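Local coordinates for protein galactose-1-phosphate uridylyltransferase (Bacillus cereus, PDB 4QVU) that is of unknown function but adopts a HIT-like fold, binds zinc and may act as a UDP-glucose:hexose-1-phosphate uridylyltransferase, at residues V132-Q144 and F207-V219. Numbering follows the deposited sequence.
Sequences VNYLDNVEQDNFQ and FFYYLNEKIICKV. With NA (sodium ion), chain D; NA (sodium ion), chain B.
Phe-143 drives the edge of its ring onto the face of Tyr-209, Phe-143 CE1 lying 3.5 Å above the Tyr-209 plane, over its centre, with the two planes at 65°: a T-shaped stack. Ile-216 CD1 lies over one face of the phenylalanine ring, and Leu-211 CD2 lies 3.7 Å from Phe-143 CD2. This tight, buried part packs the loop linking strands 123-129 and 145-150 onto the hairpin of strands 203-211 and 214-222, on the side of the sheet turned away from helices 79-97 and 179-195. Two polar bonds flank it. With CG set between backbone N and carbonyl carbon (chi1 69°), Tyr-134 brings its hydroxyl to the backbone of strand 203-211, where OH accepts from Tyr-210 N at 2.8 Å. Lys-218, bent at its last two torsions, donates from NZ to Asn-142 O; NZ also forms a salt bridge with Glu-168 and a hydrogen bond to Asn-170. Leu-135 sets CD2 against Leu-211 CD1 at 3.8 Å, while its carbonyl, with that of Val-138, binds a sodium ion shared with Asp-136 of a neighbouring subunit. The looser side lies at the hairpin turn, where Gln-140 NE2 reaches exposed Asn-212 OD1 in a weak, bent hydrogen bond of 3.4 Å. Apolar packing thus holds the loop's inner side, buried polar groups find partners in backbone and charge, and two turn carbonyls coordinate sodium where subunits meet.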
loop_
_atom_site.group_PDB
_atom_site.type_symbol
_atom_site.label_atom_id
_atom_site.label_comp_id
_atom_site.label_asym_id
_atom_site.label_seq_id
_atom_site.Cartn_x
_atom_site.Cartn_y
_atom_site.Cartn_z
ATOM N N VAL A 132 -15.440 -19.145 -9.591
ATOM C CA VAL A 132 -14.819 -17.938 -9.044
ATOM C C VAL A 132 -15.894 -16.973 -8.526
ATOM O O VAL A 132 -16.900 -16.737 -9.197
ATOM C CB VAL A 132 -13.886 -17.237 -10.080
ATOM C CG1 VAL A 132 -13.214 -16.002 -9.485
ATOM C CG2 VAL A 132 -12.822 -18.200 -10.606
ATOM N N ASN A 133 -15.658 -16.433 -7.316
ATOM C CA ASN A 133 -16.464 -15.393 -6.677
ATOM C C ASN A 133 -15.685 -14.084 -6.828
ATOM O O ASN A 133 -14.623 -13.937 -6.217
ATOM C CB ASN A 133 -16.774 -15.749 -5.215
ATOM C CG ASN A 133 -17.755 -14.822 -4.544
ATOM O OD1 ASN A 133 -17.892 -13.633 -4.876
ATOM N ND2 ASN A 133 -18.468 -15.349 -3.572
ATOM N N TYR A 134 -16.177 -13.151 -7.663
ATOM C CA TYR A 134 -15.463 -11.910 -7.978
ATOM C C TYR A 134 -15.261 -10.990 -6.757
ATOM O O TYR A 134 -14.423 -10.095 -6.830
ATOM C CB TYR A 134 -16.163 -11.116 -9.089
ATOM C CG TYR A 134 -17.492 -10.499 -8.720
ATOM C CD1 TYR A 134 -17.561 -9.232 -8.151
ATOM C CD2 TYR A 134 -18.689 -11.137 -9.033
ATOM C CE1 TYR A 134 -18.785 -8.647 -7.831
ATOM C CE2 TYR A 134 -19.921 -10.557 -8.727
ATOM C CZ TYR A 134 -19.962 -9.309 -8.129
ATOM O OH TYR A 134 -21.165 -8.722 -7.829
ATOM N N LEU A 135 -16.002 -11.198 -5.662
ATOM C CA LEU A 135 -15.873 -10.378 -4.459
ATOM C C LEU A 135 -14.708 -10.828 -3.576
ATOM O O LEU A 135 -14.227 -10.033 -2.757
ATOM C CB LEU A 135 -17.168 -10.414 -3.640
ATOM C CG LEU A 135 -18.377 -9.658 -4.196
ATOM C CD1 LEU A 135 -19.599 -9.940 -3.362
ATOM C CD2 LEU A 135 -18.114 -8.152 -4.261
ATOM N N ASP A 136 -14.246 -12.086 -3.750
ATOM C CA ASP A 136 -13.188 -12.694 -2.941
ATOM C C ASP A 136 -12.017 -11.758 -2.613
ATOM O O ASP A 136 -11.728 -11.587 -1.432
ATOM C CB ASP A 136 -12.615 -13.948 -3.614
ATOM C CG ASP A 136 -13.472 -15.177 -3.449
ATOM O OD1 ASP A 136 -14.534 -15.077 -2.797
ATOM O OD2 ASP A 136 -13.075 -16.249 -3.956
ATOM N N ASN A 137 -11.364 -11.155 -3.625
ATOM C CA ASN A 137 -10.161 -10.336 -3.440
ATOM C C ASN A 137 -10.422 -8.832 -3.473
ATOM O O ASN A 137 -9.484 -8.066 -3.670
ATOM C CB ASN A 137 -9.131 -10.684 -4.515
ATOM C CG ASN A 137 -8.750 -12.136 -4.552
ATOM O OD1 ASN A 137 -8.688 -12.826 -3.529
ATOM N ND2 ASN A 137 -8.490 -12.634 -5.741
ATOM N N VAL A 138 -11.651 -8.397 -3.257
ATOM C CA VAL A 138 -11.954 -6.965 -3.121
ATOM C C VAL A 138 -12.526 -6.778 -1.708
ATOM O O VAL A 138 -13.200 -7.679 -1.187
ATOM C CB VAL A 138 -12.852 -6.333 -4.233
ATOM C CG1 VAL A 138 -12.152 -6.365 -5.588
ATOM C CG2 VAL A 138 -14.232 -6.982 -4.316
ATOM N N GLU A 139 -12.180 -5.667 -1.049
ATOM C CA GLU A 139 -12.686 -5.433 0.307
ATOM C C GLU A 139 -13.620 -4.222 0.318
ATOM O O GLU A 139 -13.625 -3.434 -0.625
ATOM C CB GLU A 139 -11.549 -5.265 1.324
ATOM C CG GLU A 139 -10.544 -4.176 1.018
ATOM C CD GLU A 139 -9.735 -3.765 2.231
ATOM O OE1 GLU A 139 -10.345 -3.302 3.224
ATOM O OE2 GLU A 139 -8.489 -3.863 2.173
ATOM N N GLN A 140 -14.414 -4.099 1.384
ATOM C CA GLN A 140 -15.387 -3.035 1.644
ATOM C C GLN A 140 -14.748 -1.640 1.512
ATOM O O GLN A 140 -15.337 -0.765 0.868
ATOM C CB GLN A 140 -15.985 -3.215 3.055
ATOM C CG GLN A 140 -16.755 -4.536 3.216
ATOM C CD GLN A 140 -17.196 -4.851 4.633
ATOM O OE1 GLN A 140 -16.490 -4.583 5.621
ATOM N NE2 GLN A 140 -18.341 -5.523 4.750
ATOM N N ASP A 141 -13.524 -1.455 2.060
ATOM C CA ASP A 141 -12.809 -0.172 2.032
ATOM C C ASP A 141 -12.346 0.238 0.626
ATOM O O ASP A 141 -12.005 1.410 0.452
ATOM C CB ASP A 141 -11.603 -0.191 2.975
ATOM C CG ASP A 141 -11.964 -0.062 4.450
ATOM O OD1 ASP A 141 -13.174 -0.173 4.788
ATOM O OD2 ASP A 141 -11.044 0.138 5.267
ATOM N N ASN A 142 -12.386 -0.662 -0.382
ATOM C CA ASN A 142 -12.045 -0.301 -1.770
ATOM C C ASN A 142 -13.171 0.529 -2.421
ATOM O O ASN A 142 -12.963 1.089 -3.504
ATOM C CB ASN A 142 -11.754 -1.535 -2.641
ATOM C CG ASN A 142 -10.545 -2.352 -2.252
ATOM O OD1 ASN A 142 -10.580 -3.584 -2.267
ATOM N ND2 ASN A 142 -9.450 -1.701 -1.878
ATOM N N PHE A 143 -14.341 0.621 -1.751
ATOM C CA PHE A 143 -15.544 1.317 -2.238
ATOM C C PHE A 143 -15.901 2.549 -1.339
ATOM O O PHE A 143 -16.837 3.288 -1.660
ATOM C CB PHE A 143 -16.734 0.321 -2.325
ATOM C CG PHE A 143 -16.371 -0.919 -3.119
ATOM C CD1 PHE A 143 -16.262 -0.870 -4.507
ATOM C CD2 PHE A 143 -16.050 -2.109 -2.475
ATOM C CE1 PHE A 143 -15.862 -1.998 -5.233
ATOM C CE2 PHE A 143 -15.643 -3.231 -3.204
ATOM C CZ PHE A 143 -15.555 -3.168 -4.578
ATOM N N GLN A 144 -15.129 2.772 -0.245
ATOM C CA GLN A 144 -15.257 3.934 0.652
ATOM C C GLN A 144 -14.344 5.042 0.142
ATOM O O GLN A 144 -13.448 4.759 -0.649
ATOM C CB GLN A 144 -14.911 3.576 2.121
ATOM C CG GLN A 144 -15.612 2.356 2.733
ATOM C CD GLN A 144 -17.048 2.546 3.154
ATOM O OE1 GLN A 144 -17.717 3.529 2.822
ATOM N NE2 GLN A 144 -17.559 1.583 3.900
ATOM N N PHE A 207 -16.722 -1.175 -13.643
ATOM C CA PHE A 207 -16.815 -2.448 -12.926
ATOM C C PHE A 207 -18.025 -2.412 -12.045
ATOM O O PHE A 207 -18.208 -1.446 -11.304
ATOM C CB PHE A 207 -15.562 -2.778 -12.110
ATOM C CG PHE A 207 -14.293 -2.815 -12.913
ATOM C CD1 PHE A 207 -14.023 -3.877 -13.768
ATOM C CD2 PHE A 207 -13.360 -1.791 -12.812
ATOM C CE1 PHE A 207 -12.862 -3.902 -14.527
ATOM C CE2 PHE A 207 -12.190 -1.827 -13.558
ATOM C CZ PHE A 207 -11.950 -2.881 -14.411
ATOM N N PHE A 208 -18.867 -3.441 -12.136
ATOM C CA PHE A 208 -20.064 -3.508 -11.319
ATOM C C PHE A 208 -19.899 -4.572 -10.266
ATOM O O PHE A 208 -19.247 -5.593 -10.498
ATOM C CB PHE A 208 -21.305 -3.764 -12.174
ATOM C CG PHE A 208 -21.731 -2.578 -13.008
ATOM C CD1 PHE A 208 -21.138 -2.324 -14.246
ATOM C CD2 PHE A 208 -22.753 -1.737 -12.578
ATOM C CE1 PHE A 208 -21.547 -1.237 -15.025
ATOM C CE2 PHE A 208 -23.165 -0.648 -13.363
ATOM C CZ PHE A 208 -22.562 -0.411 -14.585
ATOM N N TYR A 209 -20.469 -4.301 -9.082
ATOM C CA TYR A 209 -20.433 -5.181 -7.912
ATOM C C TYR A 209 -21.782 -5.196 -7.203
ATOM O O TYR A 209 -22.458 -4.162 -7.130
ATOM C CB TYR A 209 -19.338 -4.736 -6.902
ATOM C CG TYR A 209 -18.005 -4.332 -7.508
ATOM C CD1 TYR A 209 -17.825 -3.072 -8.073
ATOM C CD2 TYR A 209 -16.895 -5.174 -7.427
ATOM C CE1 TYR A 209 -16.609 -2.696 -8.633
ATOM C CE2 TYR A 209 -15.657 -4.789 -7.942
ATOM C CZ TYR A 209 -15.526 -3.557 -8.564
ATOM O OH TYR A 209 -14.322 -3.154 -9.080
ATOM N N TYR A 210 -22.169 -6.374 -6.692
ATOM C CA TYR A 210 -23.343 -6.549 -5.852
ATOM C C TYR A 210 -22.783 -6.988 -4.510
ATOM O O TYR A 210 -22.402 -8.149 -4.343
ATOM C CB TYR A 210 -24.408 -7.501 -6.449
ATOM C CG TYR A 210 -25.639 -7.602 -5.571
ATOM C CD1 TYR A 210 -26.645 -6.639 -5.633
ATOM C CD2 TYR A 210 -25.767 -8.620 -4.627
ATOM C CE1 TYR A 210 -27.758 -6.701 -4.796
ATOM C CE2 TYR A 210 -26.870 -8.684 -3.778
ATOM C CZ TYR A 210 -27.863 -7.724 -3.868
ATOM O OH TYR A 210 -28.949 -7.780 -3.034
ATOM N N LEU A 211 -22.593 -6.006 -3.609
ATOM C CA LEU A 211 -21.958 -6.168 -2.301
ATOM C C LEU A 211 -22.811 -5.549 -1.207
ATOM O O LEU A 211 -23.312 -4.445 -1.395
ATOM C CB LEU A 211 -20.569 -5.484 -2.353
ATOM C CG LEU A 211 -19.686 -5.529 -1.087
ATOM C CD1 LEU A 211 -19.193 -6.949 -0.783
ATOM C CD2 LEU A 211 -18.486 -4.625 -1.234
ATOM N N ASN A 212 -22.969 -6.253 -0.060
ATOM C CA ASN A 212 -23.733 -5.814 1.126
ATOM C C ASN A 212 -25.121 -5.232 0.725
ATOM O O ASN A 212 -25.540 -4.189 1.241
ATOM C CB ASN A 212 -22.931 -4.776 1.946
ATOM C CG ASN A 212 -21.562 -5.218 2.427
ATOM O OD1 ASN A 212 -20.607 -4.434 2.445
ATOM N ND2 ASN A 212 -21.429 -6.467 2.845
ATOM N N GLU A 213 -25.801 -5.917 -0.225
ATOM C CA GLU A 213 -27.127 -5.598 -0.778
ATOM C C GLU A 213 -27.143 -4.190 -1.440
ATOM O O GLU A 213 -28.184 -3.526 -1.467
ATOM C CB GLU A 213 -28.216 -5.710 0.302
ATOM C CG GLU A 213 -28.425 -7.131 0.805
ATOM C CD GLU A 213 -29.431 -7.269 1.933
ATOM O OE1 GLU A 213 -30.616 -6.912 1.735
ATOM O OE2 GLU A 213 -29.040 -7.781 3.006
ATOM N N LYS A 214 -25.989 -3.776 -2.021
ATOM C CA LYS A 214 -25.803 -2.508 -2.746
ATOM C C LYS A 214 -25.299 -2.758 -4.160
ATOM O O LYS A 214 -24.549 -3.713 -4.371
ATOM C CB LYS A 214 -24.802 -1.572 -2.031
ATOM C CG LYS A 214 -25.114 -1.185 -0.605
ATOM C CD LYS A 214 -23.844 -0.629 0.013
ATOM C CE LYS A 214 -23.928 -0.467 1.501
ATOM N NZ LYS A 214 -22.609 -0.103 2.066
ATOM N N ILE A 215 -25.661 -1.883 -5.113
ATOM C CA ILE A 215 -25.157 -1.962 -6.481
ATOM C C ILE A 215 -24.142 -0.850 -6.612
ATOM O O ILE A 215 -24.469 0.323 -6.408
ATOM C CB ILE A 215 -26.245 -1.940 -7.589
ATOM C CG1 ILE A 215 -27.142 -3.201 -7.476
ATOM C CG2 ILE A 215 -25.580 -1.837 -8.992
ATOM C CD1 ILE A 215 -28.369 -3.242 -8.383
ATOM N N ILE A 216 -22.891 -1.241 -6.886
ATOM C CA ILE A 216 -21.747 -0.347 -7.002
ATOM C C ILE A 216 -21.181 -0.385 -8.402
ATOM O O ILE A 216 -20.964 -1.465 -8.964
ATOM C CB ILE A 216 -20.636 -0.712 -5.973
ATOM C CG1 ILE A 216 -21.195 -0.792 -4.529
ATOM C CG2 ILE A 216 -19.438 0.259 -6.087
ATOM C CD1 ILE A 216 -20.271 -1.428 -3.480
ATOM N N CYS A 217 -20.888 0.803 -8.942
ATOM C CA CYS A 217 -20.177 0.924 -10.190
ATOM C C CYS A 217 -18.884 1.666 -9.940
ATOM O O CYS A 217 -18.903 2.842 -9.564
ATOM C CB CYS A 217 -20.992 1.584 -11.293
ATOM S SG CYS A 217 -20.071 1.748 -12.845
ATOM N N LYS A 218 -17.759 0.977 -10.144
ATOM C CA LYS A 218 -16.456 1.599 -10.017
ATOM C C LYS A 218 -16.012 2.038 -11.415
ATOM O O LYS A 218 -15.921 1.213 -12.323
ATOM C CB LYS A 218 -15.451 0.664 -9.343
ATOM C CG LYS A 218 -14.099 1.303 -9.069
ATOM C CD LYS A 218 -13.106 0.330 -8.460
ATOM C CE LYS A 218 -13.326 0.065 -6.991
ATOM N NZ LYS A 218 -12.889 1.207 -6.148
ATOM N N VAL A 219 -15.836 3.363 -11.589
ATOM C CA VAL A 219 -15.378 4.021 -12.821
ATOM C C VAL A 219 -13.886 4.256 -12.639
ATOM O O VAL A 219 -13.498 4.946 -11.692
ATOM C CB VAL A 219 -16.158 5.330 -13.160
ATOM C CG1 VAL A 219 -15.876 5.768 -14.589
ATOM C CG2 VAL A 219 -17.665 5.175 -12.942
HETATM NA NA NA D . -14.530 -9.357 -0.529
HETATM NA NA NA B . -11.552 -12.860 0.401
HETATM O O HOH W 1 -16.105 -7.548 0.392
HETATM O O HOH W 2 -10.010 -14.698 -0.521
#